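Side-chain contact in probable leucine/isoleucine/valine-binding protein (Rhodopirellula baltica, PDB 4KV7), which probably binds leucine, isoleucine, valine or a related small ligand in the manner of periplasmic solute-binding proteins: residues I35-G40 against G114-A119. The protein carries 1 engineered substitution. Sequence-based numbering, arbitrary orientation.
Sequences INMRHG and GAFTGA
Met37, a selenomethionine, has CG anti to its own carbonyl carbon (chi1 -88°) and then bends at both following torsions, which brings SE beside the Phe116 ring and CE up to the Gly114 carbonyl. From the loop Phe116 answers with CG anti to its backbone N (chi1 -174°), which sets the ring against the Met37 chain. The closest approach is at one ortho carbon: Met37 SE lies 3.7 Å from Phe116 CD2, and Met37 CG follows at 3.8 Å from the same atom. Because SE stands 4.8 Å from the centroid of the Phe116 ring and 60° off its normal, the Met-aromatic contact is an oblique one. Met37 CG also reaches back to Phe116 CB at 4.0 Å, so the root of the aromatic side chain shares in the packing. The terminal methyl takes a different partner, Met37 CE approaching Gly114 O at 3.8 Å; this is van der Waals contact, and no hydrogen bond links the segments. All three touching residues are buried. In the periplasmic binding protein fold, the contact joins a helix that follows strand 16-24 to the loop leaving strand 112-113. The backbone at Phe116 folds into an inverse gamma turn, closed by a weak hydrogen bond from Thr117 N to Ala115 O, while its own backbone bonds to Asn92 and Gly94 tie the loop to a neighbouring one. Val302 of helix 301-319 touches both Met37 and Phe116, and the aromatic ring additionally meets Phe250 and makes a cation-pi contact with Arg135. Just after Phe116 the loop makes an ST turn, in which Thr117 OG1 accepts from Ala119 N at 3.0 Å; the same hydroxyl is hydrogen-bonded to Thr95 OG1.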
loop_
_atom_site.group_PDB
_atom_site.type_symbol
_atom_site.label_atom_id
_atom_site.label_comp_id
_atom_site.label_asym_id
_atom_site.label_seq_id
_atom_site.Cartn_x
_atom_site.Cartn_y
_atom_site.Cartn_z
ATOM N N ILE A 35 1.651 -10.777 -3.921
ATOM C CA ILE A 35 1.229 -12.066 -3.382
ATOM C C ILE A 35 0.346 -11.871 -2.158
ATOM O O ILE A 35 -0.716 -12.487 -2.025
ATOM C CB ILE A 35 2.443 -12.941 -3.030
ATOM C CG1 ILE A 35 3.110 -13.445 -4.316
ATOM C CG2 ILE A 35 2.035 -14.115 -2.163
ATOM C CD1 ILE A 35 4.460 -14.106 -4.115
ATOM N N ASN A 36 0.762 -10.980 -1.274
ATOM C CA ASN A 36 0.023 -10.780 -0.040
ATOM C C ASN A 36 -1.220 -9.925 -0.178
ATOM O O ASN A 36 -2.204 -10.183 0.518
ATOM C CB ASN A 36 0.960 -10.338 1.076
ATOM C CG ASN A 36 1.824 -11.483 1.544
ATOM O OD1 ASN A 36 1.342 -12.395 2.211
ATOM N ND2 ASN A 36 3.085 -11.491 1.139
HETATM N N MSE A 37 -1.212 -8.961 -1.096
HETATM C CA MSE A 37 -2.445 -8.247 -1.412
HETATM C C MSE A 37 -3.481 -9.227 -1.950
HETATM O O MSE A 37 -4.655 -9.195 -1.555
HETATM C CB MSE A 37 -2.201 -7.152 -2.451
HETATM C CG MSE A 37 -1.798 -5.801 -1.890
HETATM SE SE MSE A 37 -3.119 -5.026 -0.671
HETATM C CE MSE A 37 -4.478 -4.452 -1.921
ATOM N N ARG A 38 -3.059 -10.096 -2.864
ATOM C CA ARG A 38 -3.944 -11.101 -3.420
ATOM C C ARG A 38 -4.492 -12.016 -2.329
ATOM O O ARG A 38 -5.692 -12.277 -2.294
ATOM C CB ARG A 38 -3.225 -11.905 -4.504
ATOM C CG ARG A 38 -4.036 -13.084 -5.028
ATOM C CD ARG A 38 -3.353 -13.720 -6.227
ATOM N NE ARG A 38 -4.065 -14.875 -6.761
ATOM C CZ ARG A 38 -3.947 -16.103 -6.277
ATOM N NH1 ARG A 38 -3.170 -16.352 -5.234
ATOM N NH2 ARG A 38 -4.620 -17.101 -6.831
ATOM N N HIS A 39 -3.637 -12.504 -1.436
ATOM C CA HIS A 39 -4.119 -13.356 -0.356
ATOM C C HIS A 39 -5.157 -12.654 0.519
ATOM O O HIS A 39 -6.132 -13.276 0.942
ATOM C CB HIS A 39 -2.972 -13.860 0.514
ATOM C CG HIS A 39 -2.170 -14.957 -0.112
ATOM N ND1 HIS A 39 -2.746 -16.002 -0.800
ATOM C CD2 HIS A 39 -0.835 -15.181 -0.128
ATOM C CE1 HIS A 39 -1.797 -16.820 -1.221
ATOM N NE2 HIS A 39 -0.631 -16.349 -0.821
ATOM N N GLY A 40 -4.935 -11.381 0.833
ATOM C CA GLY A 40 -5.882 -10.651 1.663
ATOM C C GLY A 40 -7.249 -10.534 1.012
ATOM O O GLY A 40 -8.278 -10.752 1.659
ATOM N N GLY A 114 -8.931 0.461 -4.457
ATOM C CA GLY A 114 -8.057 -0.059 -3.419
ATOM C C GLY A 114 -6.642 -0.374 -3.849
ATOM O O GLY A 114 -6.009 -1.275 -3.299
ATOM N N ALA A 115 -6.130 0.368 -4.821
ATOM C CA ALA A 115 -4.763 0.142 -5.283
ATOM C C ALA A 115 -3.738 0.309 -4.152
ATOM O O ALA A 115 -3.821 1.246 -3.350
ATOM C CB ALA A 115 -4.448 1.069 -6.435
ATOM N N PHE A 116 -2.778 -0.606 -4.098
ATOM C CA PHE A 116 -1.692 -0.572 -3.115
ATOM C C PHE A 116 -0.649 0.432 -3.600
ATOM O O PHE A 116 0.353 0.085 -4.228
ATOM C CB PHE A 116 -1.140 -1.995 -2.950
ATOM C CG PHE A 116 -0.096 -2.165 -1.863
ATOM C CD1 PHE A 116 1.255 -2.064 -2.150
ATOM C CD2 PHE A 116 -0.469 -2.500 -0.568
ATOM C CE1 PHE A 116 2.209 -2.263 -1.169
ATOM C CE2 PHE A 116 0.494 -2.700 0.425
ATOM C CZ PHE A 116 1.830 -2.578 0.119
ATOM N N THR A 117 -0.956 1.698 -3.343
ATOM C CA THR A 117 -0.095 2.821 -3.700
ATOM C C THR A 117 -0.696 4.082 -3.110
ATOM O O THR A 117 -1.890 4.343 -3.271
ATOM C CB THR A 117 0.098 3.052 -5.238
ATOM O OG1 THR A 117 0.443 4.432 -5.451
ATOM C CG2 THR A 117 -1.155 2.704 -6.036
ATOM N N GLY A 118 0.132 4.863 -2.424
ATOM C CA GLY A 118 -0.277 6.133 -1.863
ATOM C C GLY A 118 -0.030 7.336 -2.745
ATOM O O GLY A 118 -0.043 8.456 -2.245
ATOM N N ALA A 119 0.170 7.120 -4.042
ATOM C CA ALA A 119 0.598 8.210 -4.902
ATOM C C ALA A 119 -0.466 9.278 -5.079
ATOM O O ALA A 119 -1.667 8.997 -5.181
ATOM C CB ALA A 119 1.019 7.679 -6.251
#